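Local coordinates for putative dioxygenase (1H-3-hydroxy-4-oxoquinaldine 2,4-dioxygenase) (Mycobacteroides abscessus subsp. abscessus, PDB 6RA3), which cleaves the ring of the Pseudomonas quinolone signal, 2-heptyl-3-hydroxy-4(1H)-quinolone, with dioxygen to give N-octanoylanthranilate and carbon monoxide, at residues T3-N8 / I79-A84; A13-G18 / T51-W56; M74-I79 / A106-A111. One frame throughout, in Å; residues are numbered along the deposited sequence.

Contact 1. Residues T3-N8 / I79-A84; sequences TTKTVN and IGLLDA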
ATOM      1  N   THR A   3       5.715   2.435  -5.018  1.00 23.05           N
ATOM      2  CA  THR A   3       7.042   2.781  -4.563  1.00 24.88           C
ATOM      3  C   THR A   3       7.224   4.290  -4.667  1.00 24.96           C
ATOM      4  O   THR A   3       6.480   4.971  -5.372  1.00 24.10           O
ATOM      5  CB  THR A   3       8.072   2.056  -5.419  1.00 30.37           C
ATOM      6  OG1 THR A   3       7.631   2.133  -6.771  1.00 31.94           O
ATOM      7  CG2 THR A   3       8.196   0.595  -5.041  1.00 28.99           C
ATOM      8  N   THR A   4       8.233   4.797  -3.977  1.00 24.75           N
ATOM      9  CA  THR A   4       8.577   6.201  -4.015  1.00 22.76           C
ATOM     10  C   THR A   4      10.065   6.377  -4.180  1.00 24.82           C
ATOM     11  O   THR A   4      10.868   5.554  -3.724  1.00 22.07           O
ATOM     12  CB  THR A   4       8.182   6.930  -2.724  1.00 25.61           C
ATOM     13  OG1 THR A   4       8.903   6.363  -1.617  1.00 25.85           O
ATOM     14  CG2 THR A   4       6.715   6.838  -2.503  1.00 26.11           C
ATOM     15  N   LYS A   5      10.422   7.511  -4.771  1.00 25.54           N
ATOM     16  CA  LYS A   5      11.770   8.031  -4.713  1.00 22.38           C
ATOM     17  C   LYS A   5      11.698   9.520  -4.399  1.00 24.86           C
ATOM     18  O   LYS A   5      10.735  10.205  -4.759  1.00 26.21           O
ATOM     19  CB  LYS A   5      12.574   7.895  -6.037  1.00 24.09           C
ATOM     20  CG  LYS A   5      13.140   6.560  -6.344  1.00 33.08           C
ATOM     21  CD  LYS A   5      13.759   6.533  -7.749  1.00 33.97           C
ATOM     22  CE  LYS A   5      14.409   5.169  -8.040  1.00 39.68           C
ATOM     23  NZ  LYS A   5      15.651   4.962  -7.222  1.00 37.44           N
ATOM     24  N   THR A   6      12.731   9.992  -3.721  1.00 24.38           N
ATOM     25  CA  THR A   6      13.015  11.417  -3.598  1.00 33.30           C
ATOM     26  C   THR A   6      13.634  11.919  -4.905  1.00 29.35           C
ATOM     27  O   THR A   6      14.719  11.474  -5.287  1.00 23.64           O
ATOM     28  CB  THR A   6      13.965  11.645  -2.426  1.00 25.22           C
ATOM     29  OG1 THR A   6      13.334  11.174  -1.226  1.00 25.61           O
ATOM     30  CG2 THR A   6      14.318  13.136  -2.270  1.00 31.07           C
ATOM     31  N   VAL A   7      12.938  12.823  -5.592  1.00 25.23           N
ATOM     32  CA  VAL A   7      13.454  13.499  -6.793  1.00 31.78           C
ATOM     33  C   VAL A   7      13.321  15.006  -6.596  1.00 27.86           C
ATOM     34  O   VAL A   7      12.242  15.485  -6.246  1.00 29.37           O
ATOM     35  CB  VAL A   7      12.684  13.100  -8.062  1.00 28.57           C
ATOM     36  CG1 VAL A   7      13.387  13.646  -9.310  1.00 33.98           C
ATOM     37  CG2 VAL A   7      12.498  11.606  -8.146  1.00 26.63           C
ATOM     38  N   ASN A   8      14.400  15.748  -6.852  1.00 27.16           N
ATOM     39  CA  ASN A   8      14.404  17.192  -6.617  1.00 36.41           C
ATOM     40  C   ASN A   8      13.935  17.469  -5.190  1.00 29.28           C
ATOM     41  O   ASN A   8      13.174  18.408  -4.930  1.00 29.39           O
ATOM     42  CB  ASN A   8      13.528  17.952  -7.631  1.00 31.16           C
ATOM     43  CG  ASN A   8      13.942  17.722  -9.119  1.00 31.52           C
ATOM     44  OD1 ASN A   8      15.119  17.694  -9.467  1.00 27.31           O
ATOM     45  ND2 ASN A   8      12.947  17.560  -9.978  1.00 29.30           N
ATOM     46  N   ILE A  79      11.075  13.822 -15.186  1.00 32.35           N
ATOM     47  CA  ILE A  79      12.333  13.548 -15.867  1.00 33.30           C
ATOM     48  C   ILE A  79      13.368  13.015 -14.891  1.00 33.74           C
ATOM     49  O   ILE A  79      14.154  12.117 -15.225  1.00 31.81           O
ATOM     50  CB  ILE A  79      12.844  14.813 -16.586  1.00 35.75           C
ATOM     51  CG1 ILE A  79      11.887  15.212 -17.710  1.00 33.12           C
ATOM     52  CG2 ILE A  79      14.269  14.583 -17.108  1.00 41.95           C
ATOM     53  CD1 ILE A  79      12.221  16.535 -18.375  1.00 42.02           C
ATOM     54  N   GLY A  80      13.434  13.587 -13.692  1.00 34.13           N
ATOM     55  CA  GLY A  80      14.425  13.121 -12.738  1.00 36.30           C
ATOM     56  C   GLY A  80      14.165  11.685 -12.322  1.00 27.88           C
ATOM     57  O   GLY A  80      15.103  10.902 -12.124  1.00 32.76           O
ATOM     58  N   LEU A  81      12.887  11.324 -12.194  1.00 25.53           N
ATOM     59  CA  LEU A  81      12.513   9.951 -11.864  1.00 27.71           C
ATOM     60  C   LEU A  81      12.926   8.991 -12.978  1.00 34.88           C
ATOM     61  O   LEU A  81      13.468   7.915 -12.714  1.00 26.59           O
ATOM     62  CB  LEU A  81      11.008   9.859 -11.634  1.00 23.21           C
ATOM     63  CG  LEU A  81      10.514   8.506 -11.123  1.00 28.61           C
ATOM     64  CD1 LEU A  81      10.833   8.372  -9.633  1.00 36.56           C
ATOM     65  CD2 LEU A  81       9.060   8.348 -11.383  1.00 26.15           C
ATOM     66  N   LEU A  82      12.691   9.370 -14.230  1.00 27.27           N
ATOM     67  CA  LEU A  82      12.996   8.466 -15.342  1.00 34.61           C
ATOM     68  C   LEU A  82      14.505   8.225 -15.490  1.00 34.99           C
ATOM     69  O   LEU A  82      14.939   7.083 -15.735  1.00 33.64           O
ATOM     70  CB  LEU A  82      12.369   9.022 -16.618  1.00 36.79           C
ATOM     71  CG  LEU A  82      10.846   9.084 -16.508  1.00 23.70           C
ATOM     72  CD1 LEU A  82      10.136   9.891 -17.646  1.00 30.24           C
ATOM     73  CD2 LEU A  82      10.204   7.694 -16.464  1.00 33.41           C
ATOM     74  N   ASP A  83      15.318   9.277 -15.342  1.00 28.89           N
ATOM     75  CA  ASP A  83      16.766   9.120 -15.280  1.00 35.45           C
ATOM     76  C   ASP A  83      17.179   8.177 -14.154  1.00 37.77           C
ATOM     77  O   ASP A  83      18.081   7.359 -14.332  1.00 36.08           O
ATOM     78  CB  ASP A  83      17.436  10.476 -15.089  1.00 34.66           C
ATOM     79  CG  ASP A  83      17.269  11.404 -16.298  1.00 46.14           C
ATOM     80  OD1 ASP A  83      16.718  10.970 -17.336  1.00 41.22           O
ATOM     81  OD2 ASP A  83      17.674  12.585 -16.188  1.00 45.38           O
ATOM     82  N   ALA A  84      16.539   8.287 -12.981  1.00 36.71           N
ATOM     83  CA  ALA A  84      16.866   7.400 -11.872  1.00 37.92           C
ATOM     84  C   ALA A  84      16.467   5.956 -12.182  1.00 33.28           C
ATOM     85  O   ALA A  84      17.165   5.015 -11.783  1.00 36.10           O
ATOM     86  CB  ALA A  84      16.187   7.882 -10.586  1.00 34.57           C
TER
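Val-7 and Gly-80 bring the backbones closest where strand 3-7 passes helix 79-84, their CA atoms 6.0 Å apart and the strand and helix axes at 116° with a closest approach of 8.6 Å. This is a helix-on-sheet contact of the alpha/beta hydrolase fold: the first strand, at one margin of the central sheet within the chain, lies against a helix that covers the sheet. The CB atoms of Lys-5 and Val-7 face the helix; those of Thr-4, before them, and Thr-6, between them, face away. The valine forks over the helix backbone. Its CG1, anti to the backbone N (chi1 -171°), seats on the main chain of Gly-80, a residue with no side chain, 3.6 Å from Gly-80 CA. The other branch, CG2, turns to Leu-81 and meets Leu-81 CD1 at 3.9 Å, the two side chains crossing at about a right angle. Leu-81 is therefore shared, because the same CD1 methyl also receives the aliphatic part of Lys-5. That lysine runs extended as far as CE, laying its methylenes against the helix before the chain bends at chi4 (-70°). Its ammonium is not spent on the helix: NZ is hydrogen-bonded to the main-chain O of Arg-63 of the second subunit, so its methylenes pack on the helix while its NZ bonds across the subunit interface. At the far end of the patch, Lys-5 CD lies 4.0 Å from Ala-84 CB.

Contact 2. Residues A13-G18 / T51-W56; sequences AFDDQG and TVRVCW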
ATOM      1  N   ALA A  13       5.762   9.369  -5.970  1.00 20.37           N
ATOM      2  CA  ALA A  13       5.238   8.021  -6.017  1.00 26.22           C
ATOM      3  C   ALA A  13       5.104   7.546  -7.454  1.00 29.02           C
ATOM      4  O   ALA A  13       4.803   8.321  -8.368  1.00 25.72           O
ATOM      5  CB  ALA A  13       3.880   7.944  -5.362  1.00 27.05           C
ATOM      6  N   PHE A  14       5.284   6.250  -7.638  1.00 25.71           N
ATOM      7  CA  PHE A  14       5.248   5.652  -8.972  1.00 25.66           C
ATOM      8  C   PHE A  14       5.085   4.139  -8.848  1.00 32.17           C
ATOM      9  O   PHE A  14       5.166   3.563  -7.753  1.00 22.85           O
ATOM     10  CB  PHE A  14       6.512   6.022  -9.733  1.00 25.55           C
ATOM     11  CG  PHE A  14       7.756   5.348  -9.228  1.00 25.57           C
ATOM     12  CD1 PHE A  14       8.453   5.874  -8.158  1.00 27.16           C
ATOM     13  CD2 PHE A  14       8.227   4.177  -9.828  1.00 26.71           C
ATOM     14  CE1 PHE A  14       9.587   5.247  -7.664  1.00 30.59           C
ATOM     15  CE2 PHE A  14       9.363   3.547  -9.344  1.00 24.36           C
ATOM     16  CZ  PHE A  14      10.061   4.100  -8.276  1.00 24.74           C
ATOM     17  N   ASP A  15       4.809   3.503  -9.982  1.00 25.28           N
ATOM     18  CA  ASP A  15       5.083   2.078 -10.127  1.00 28.33           C
ATOM     19  C   ASP A  15       5.601   1.807 -11.535  1.00 32.34           C
ATOM     20  O   ASP A  15       5.458   2.616 -12.456  1.00 30.91           O
ATOM     21  CB  ASP A  15       3.870   1.218  -9.752  1.00 28.72           C
ATOM     22  CG  ASP A  15       2.740   1.260 -10.761  1.00 37.39           C
ATOM     23  OD1 ASP A  15       1.790   0.469 -10.560  1.00 34.26           O
ATOM     24  OD2 ASP A  15       2.791   2.044 -11.740  1.00 40.46           O
ATOM     25  N   ASP A  16       6.260   0.664 -11.659  1.00 31.83           N
ATOM     26  CA  ASP A  16       7.085   0.312 -12.810  1.00 27.49           C
ATOM     27  C   ASP A  16       6.783  -1.147 -13.125  1.00 29.65           C
ATOM     28  O   ASP A  16       7.075  -2.015 -12.304  1.00 22.16           O
ATOM     29  CB  ASP A  16       8.553   0.539 -12.459  1.00 30.33           C
ATOM     30  CG  ASP A  16       9.506  -0.042 -13.466  1.00 36.71           C
ATOM     31  OD1 ASP A  16       9.043  -0.341 -14.590  1.00 32.12           O
ATOM     32  OD2 ASP A  16      10.719  -0.192 -13.120  1.00 34.56           O
ATOM     33  N   GLN A  17       6.177  -1.415 -14.288  1.00 26.10           N
ATOM     34  CA  GLN A  17       5.676  -2.735 -14.660  1.00 32.39           C
ATOM     35  C   GLN A  17       6.019  -3.012 -16.123  1.00 35.09           C
ATOM     36  O   GLN A  17       5.885  -2.118 -16.966  1.00 31.72           O
ATOM     37  CB  GLN A  17       4.153  -2.836 -14.458  1.00 31.52           C
ATOM     38  CG  GLN A  17       3.688  -2.616 -13.024  1.00 32.94           C
ATOM     39  CD  GLN A  17       2.280  -3.079 -12.781  1.00 33.10           C
ATOM     40  OE1 GLN A  17       1.887  -4.189 -13.161  1.00 37.66           O
ATOM     41  NE2 GLN A  17       1.503  -2.242 -12.135  1.00 40.09           N
ATOM     42  N   GLY A  18       6.465  -4.230 -16.419  1.00 33.87           N
ATOM     43  CA  GLY A  18       6.750  -4.715 -17.768  1.00 36.76           C
ATOM     44  C   GLY A  18       8.226  -4.650 -18.125  1.00 34.90           C
ATOM     45  O   GLY A  18       8.994  -3.849 -17.578  1.00 35.04           O
ATOM     46  N   THR A  51       5.855   0.012 -18.561  1.00 31.98           N
ATOM     47  CA  THR A  51       4.981   1.123 -18.214  1.00 27.70           C
ATOM     48  C   THR A  51       5.337   1.634 -16.821  1.00 33.78           C
ATOM     49  O   THR A  51       5.389   0.855 -15.863  1.00 27.13           O
ATOM     50  CB  THR A  51       3.541   0.660 -18.282  1.00 28.57           C
ATOM     51  OG1 THR A  51       3.245   0.307 -19.638  1.00 36.83           O
ATOM     52  CG2 THR A  51       2.572   1.754 -17.787  1.00 34.81           C
ATOM     53  N   VAL A  52       5.613   2.936 -16.725  1.00 32.83           N
ATOM     54  CA  VAL A  52       5.928   3.628 -15.473  1.00 31.92           C
ATOM     55  C   VAL A  52       4.794   4.617 -15.239  1.00 32.06           C
ATOM     56  O   VAL A  52       4.616   5.558 -16.027  1.00 29.21           O
ATOM     57  CB  VAL A  52       7.286   4.353 -15.533  1.00 25.27           C
ATOM     58  CG1 VAL A  52       7.501   5.242 -14.289  1.00 27.09           C
ATOM     59  CG2 VAL A  52       8.426   3.397 -15.696  1.00 27.09           C
ATOM     60  N   ARG A  53       4.002   4.392 -14.198  1.00 30.58           N
ATOM     61  CA  ARG A  53       2.941   5.324 -13.831  1.00 31.33           C
ATOM     62  C   ARG A  53       3.484   6.290 -12.784  1.00 36.84           C
ATOM     63  O   ARG A  53       4.086   5.861 -11.797  1.00 28.23           O
ATOM     64  CB  ARG A  53       1.709   4.596 -13.306  1.00 24.50           C
ATOM     65  CG  ARG A  53       1.084   3.627 -14.271  1.00 31.44           C
ATOM     66  CD  ARG A  53      -0.257   3.162 -13.770  1.00 31.56           C
ATOM     67  NE  ARG A  53      -0.072   2.305 -12.601  1.00 33.10           N
ATOM     68  CZ  ARG A  53      -1.043   1.897 -11.797  1.00 35.70           C
ATOM     69  NH1 ARG A  53      -2.302   2.263 -12.005  1.00 37.82           N
ATOM     70  NH2 ARG A  53      -0.745   1.105 -10.780  1.00 35.14           N
ATOM     71  N   VAL A  54       3.308   7.594 -13.018  1.00 35.11           N
ATOM     72  CA  VAL A  54       3.978   8.620 -12.229  1.00 30.43           C
ATOM     73  C   VAL A  54       2.939   9.498 -11.549  1.00 33.35           C
ATOM     74  O   VAL A  54       1.959   9.920 -12.165  1.00 25.93           O
ATOM     75  CB  VAL A  54       4.916   9.483 -13.088  1.00 33.16           C
ATOM     76  CG1 VAL A  54       5.487  10.618 -12.260  1.00 35.87           C
ATOM     77  CG2 VAL A  54       6.026   8.656 -13.665  1.00 33.10           C
ATOM     78  N   CYS A  55       3.176   9.778 -10.274  1.00 31.56           N
ATOM     79  CA  CYS A  55       2.367  10.701  -9.492  1.00 31.22           C
ATOM     80  C   CYS A  55       3.083  12.043  -9.431  1.00 23.62           C
ATOM     81  O   CYS A  55       4.309  12.093  -9.403  1.00 23.76           O
ATOM     82  CB  CYS A  55       2.156  10.174  -8.066  1.00 29.03           C
ATOM     83  SG  CYS A  55       1.096   8.739  -7.873  1.00 32.89           S
ATOM     84  N   TRP A  56       2.310  13.135  -9.443  1.00 30.26           N
ATOM     85  CA  TRP A  56       2.882  14.451  -9.175  1.00 29.92           C
ATOM     86  C   TRP A  56       3.314  14.566  -7.709  1.00 21.80           C
ATOM     87  O   TRP A  56       2.809  13.864  -6.828  1.00 26.31           O
ATOM     88  CB  TRP A  56       1.860  15.552  -9.482  1.00 31.97           C
ATOM     89  CG  TRP A  56       1.234  15.452 -10.822  1.00 30.76           C
ATOM     90  CD1 TRP A  56      -0.101  15.324 -11.101  1.00 30.91           C
ATOM     91  CD2 TRP A  56       1.914  15.464 -12.080  1.00 26.47           C
ATOM     92  NE1 TRP A  56      -0.287  15.265 -12.459  1.00 29.57           N
ATOM     93  CE2 TRP A  56       0.937  15.343 -13.080  1.00 26.04           C
ATOM     94  CE3 TRP A  56       3.262  15.573 -12.455  1.00 25.69           C
ATOM     95  CZ2 TRP A  56       1.263  15.322 -14.440  1.00 30.04           C
ATOM     96  CZ3 TRP A  56       3.578  15.538 -13.801  1.00 35.83           C
ATOM     97  CH2 TRP A  56       2.581  15.440 -14.775  1.00 28.33           C
TER
HETATM   98  O   HOH W   1       4.181  11.812  -5.344  1.00 25.55           O
HETATM   99  O   HOH W   2       2.930   0.430 -13.800  1.00 35.86           O
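Asp-15 OD1 is gripped by two donors arriving from opposite faces of the carboxylate plane, Arg-53 NH2 at 2.6 Å and Gln-17 NE2 at 3.1 Å. Gln-17 OE1 is hydrogen-bonded to Arg-46 NH1. Arg-53 approaches side-on in a two-pronged salt bridge: the NH2 bond is nearly straight (172°), and NE, placed by the bend at chi3, reaches Asp-15 OD2 at 3.0 Å on the syn side. Carboxylate and guanidinium are twisted 36° apart, and NH2 comes to OD1 35° out of the carboxylate plane. NH1 of the guanidinium makes a further salt bridge to Asp-39, which probably helps fix its rotation and favour the charged form of the arginine.

Beneath these groups runs an antiparallel ladder in which Asp-15 with Arg-53 and Gln-17 with Thr-51 are the hydrogen-bonded pairs. Thr-51 N to Gln-17 O, at 2.7 Å, is its shortest bond. Cys-55 N bonds to Ala-13 O, and Ala-13 CB touches Cys-55 SG at 3.8 Å.

In the alpha/beta hydrolase sheet, strand 51-54 lies between strands 10-17 and 24-28; helix 42-48 packs on the face of Thr-51 and Arg-53, helix 71-84 on that of Phe-14 and Val-54.

Contact 3. Residues M74-I79 / A106-A111; sequences MAADTI and ADRLGA
Leu-109 and Ile-79 meet tip to tip because both place the next carbon, CG of Leu-109 and CG1 of Ile-79, anti to the carbonyl carbon (chi1 -63° and -65°). With chi2 of Ile-79 near 180°, CD1 is carried forward to within 3.9 Å of Leu-109 CG. The leucine fork straddles the isoleucine, CD1 lying 3.9 Å from Ile-79 CG1 and CD2 at 4.0 Å from Ile-79 CG2, so that both branches of each residue are engaged. Arg-108 flanks the isoleucine's terminal methyl, its CD 4.0 Å and its CB 4.1 Å from Ile-79 CD1. Here two helices of the alpha/beta hydrolase fold, 71-84 and 99-109, meet, and the contact falls at the last turn of the second, just before Gly-110 takes a positive phi and the chain leaves the helix. The Arg-108 chain, extended from CG to NE, reaches over to helix 71-84, bringing its guanidinium over Ala-75, whose CB lies 4.4 Å from Arg-108 CZ against one face. Its NH1 comes obliquely to Ala-76 CB at 3.9 Å. The charge itself is met by the arginine's own helix, NE forming a salt bridge with Glu-104, while NH2 makes a long, weak ion pair with Asp-72.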
ATOM      1  N   MET A  74       6.639  19.748 -12.267  1.00 27.54           N
ATOM      2  CA  MET A  74       6.061  18.473 -12.677  1.00 37.59           C
ATOM      3  C   MET A  74       6.949  17.785 -13.716  1.00 38.79           C
ATOM      4  O   MET A  74       7.183  16.573 -13.645  1.00 31.36           O
ATOM      5  CB  MET A  74       4.647  18.710 -13.201  1.00 35.37           C
ATOM      6  CG  MET A  74       3.635  19.038 -12.095  1.00 33.59           C
ATOM      7  SD  MET A  74       2.241  20.025 -12.674  1.00 43.64           S
ATOM      8  CE  MET A  74       0.981  18.794 -12.875  1.00 36.96           C
ATOM      9  N   ALA A  75       7.521  18.567 -14.628  1.00 34.28           N
ATOM     10  CA  ALA A  75       8.423  18.073 -15.657  1.00 37.61           C
ATOM     11  C   ALA A  75       9.814  17.766 -15.121  1.00 39.63           C
ATOM     12  O   ALA A  75      10.432  16.768 -15.518  1.00 35.38           O
ATOM     13  CB  ALA A  75       8.525  19.107 -16.776  1.00 42.49           C
ATOM     14  N   ALA A  76      10.336  18.611 -14.238  1.00 33.30           N
ATOM     15  CA  ALA A  76      11.645  18.342 -13.673  1.00 37.42           C
ATOM     16  C   ALA A  76      11.605  17.078 -12.826  1.00 38.24           C
ATOM     17  O   ALA A  76      12.584  16.333 -12.794  1.00 27.95           O
ATOM     18  CB  ALA A  76      12.130  19.529 -12.834  1.00 48.68           C
ATOM     19  N   ASP A  77      10.483  16.839 -12.120  1.00 33.62           N
ATOM     20  CA  ASP A  77      10.358  15.666 -11.244  1.00 36.30           C
ATOM     21  C   ASP A  77      10.226  14.384 -12.064  1.00 39.25           C
ATOM     22  O   ASP A  77      10.842  13.360 -11.740  1.00 29.15           O
ATOM     23  CB  ASP A  77       9.121  15.744 -10.335  1.00 35.10           C
ATOM     24  CG  ASP A  77       9.149  16.884  -9.322  1.00 30.37           C
ATOM     25  OD1 ASP A  77       8.054  17.154  -8.775  1.00 32.85           O
ATOM     26  OD2 ASP A  77      10.214  17.474  -9.069  1.00 31.24           O
ATOM     27  N   THR A  78       9.353  14.407 -13.079  1.00 30.32           N
ATOM     28  CA  THR A  78       9.105  13.231 -13.894  1.00 35.04           C
ATOM     29  C   THR A  78      10.360  12.835 -14.639  1.00 34.72           C
ATOM     30  O   THR A  78      10.710  11.651 -14.693  1.00 35.69           O
ATOM     31  CB  THR A  78       7.957  13.507 -14.862  1.00 33.28           C
ATOM     32  OG1 THR A  78       6.755  13.760 -14.128  1.00 29.19           O
ATOM     33  CG2 THR A  78       7.725  12.314 -15.830  1.00 37.71           C
ATOM     34  N   ILE A  79      11.075  13.822 -15.186  1.00 32.35           N
ATOM     35  CA  ILE A  79      12.333  13.548 -15.867  1.00 33.30           C
ATOM     36  C   ILE A  79      13.368  13.015 -14.891  1.00 33.74           C
ATOM     37  O   ILE A  79      14.154  12.117 -15.225  1.00 31.81           O
ATOM     38  CB  ILE A  79      12.844  14.813 -16.586  1.00 35.75           C
ATOM     39  CG1 ILE A  79      11.887  15.212 -17.710  1.00 33.12           C
ATOM     40  CG2 ILE A  79      14.269  14.583 -17.108  1.00 41.95           C
ATOM     41  CD1 ILE A  79      12.221  16.535 -18.375  1.00 42.02           C
ATOM     42  N   ALA A 106       8.596  16.942 -23.269  1.00 41.62           N
ATOM     43  CA  ALA A 106       9.006  16.694 -24.654  1.00 44.76           C
ATOM     44  C   ALA A 106       9.975  17.762 -25.133  1.00 43.80           C
ATOM     45  O   ALA A 106      10.954  17.456 -25.823  1.00 38.36           O
ATOM     46  CB  ALA A 106       7.796  16.638 -25.571  1.00 41.05           C
ATOM     47  N   ASP A 107       9.739  19.020 -24.748  1.00 45.42           N
ATOM     48  CA  ASP A 107      10.590  20.111 -25.214  1.00 38.08           C
ATOM     49  C   ASP A 107      11.971  20.041 -24.585  1.00 46.50           C
ATOM     50  O   ASP A 107      12.974  20.386 -25.226  1.00 47.59           O
ATOM     51  CB  ASP A 107       9.935  21.451 -24.892  1.00 48.82           C
ATOM     52  CG  ASP A 107      10.641  22.620 -25.553  1.00 55.23           C
ATOM     53  OD1 ASP A 107      11.350  22.399 -26.561  1.00 56.87           O
ATOM     54  OD2 ASP A 107      10.491  23.758 -25.047  1.00 53.70           O
ATOM     55  N   ARG A 108      12.053  19.599 -23.329  1.00 40.28           N
ATOM     56  CA  ARG A 108      13.346  19.616 -22.658  1.00 37.09           C
ATOM     57  C   ARG A 108      14.280  18.532 -23.170  1.00 35.32           C
ATOM     58  O   ARG A 108      15.502  18.721 -23.168  1.00 40.14           O
ATOM     59  CB  ARG A 108      13.143  19.470 -21.153  1.00 42.50           C
ATOM     60  CG  ARG A 108      12.446  20.656 -20.520  1.00 44.80           C
ATOM     61  CD  ARG A 108      12.379  20.515 -19.019  1.00 41.73           C
ATOM     62  NE  ARG A 108      11.729  21.687 -18.437  1.00 46.30           N
ATOM     63  CZ  ARG A 108      11.802  22.020 -17.158  1.00 48.03           C
ATOM     64  NH1 ARG A 108      12.492  21.259 -16.328  1.00 43.79           N
ATOM     65  NH2 ARG A 108      11.180  23.104 -16.718  1.00 55.57           N
ATOM     66  N   LEU A 109      13.746  17.387 -23.571  1.00 43.56           N
ATOM     67  CA  LEU A 109      14.578  16.211 -23.813  1.00 45.15           C
ATOM     68  C   LEU A 109      14.815  15.917 -25.288  1.00 45.86           C
ATOM     69  O   LEU A 109      15.781  15.211 -25.618  1.00 42.30           O
ATOM     70  CB  LEU A 109      13.940  14.978 -23.169  1.00 43.27           C
ATOM     71  CG  LEU A 109      13.809  15.028 -21.653  1.00 37.44           C
ATOM     72  CD1 LEU A 109      12.993  13.842 -21.171  1.00 41.42           C
ATOM     73  CD2 LEU A 109      15.166  15.086 -20.994  1.00 43.29           C
ATOM     74  N   GLY A 110      13.947  16.411 -26.162  1.00 47.31           N
ATOM     75  CA  GLY A 110      14.094  16.225 -27.586  1.00 49.25           C
ATOM     76  C   GLY A 110      13.324  15.013 -28.060  1.00 51.43           C
ATOM     77  O   GLY A 110      12.826  14.197 -27.273  1.00 40.94           O
ATOM     78  N   ALA A 111      13.244  14.898 -29.392  1.00 53.05           N
ATOM     79  CA  ALA A 111      12.384  13.924 -30.054  1.00 50.08           C
ATOM     80  C   ALA A 111      13.004  12.536 -30.152  1.00 43.14           C
ATOM     81  O   ALA A 111      12.283  11.584 -30.469  1.00 46.36           O
ATOM     82  CB  ALA A 111      12.022  14.418 -31.459  1.00 52.61           C
TER

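The three contacts gather round helix 71-84. Contacts 1 and 2 are centred 10 Å apart and meet through neighbouring strands 3-7 and 10-17 of one sheet; Phe-14 CD1 packs on Leu-81 CD1. Contact 3, 12 Å from contact 1, uses an earlier part of that helix and shares Ile-79; Asn-8 joins the two by a hydrogen bond to Asp-77. Contacts 2 and 3, 16 Å apart, touch where Trp-56 packs on Met-74 and Thr-78. Along the chain, contact 2 closes within the span of contact 1, whereas contacts 1 and 3 alternate, and helix 71-84 contacts both the N-terminal strands and helix 99-109. Contacts 1 and 2 also reach the second subunit.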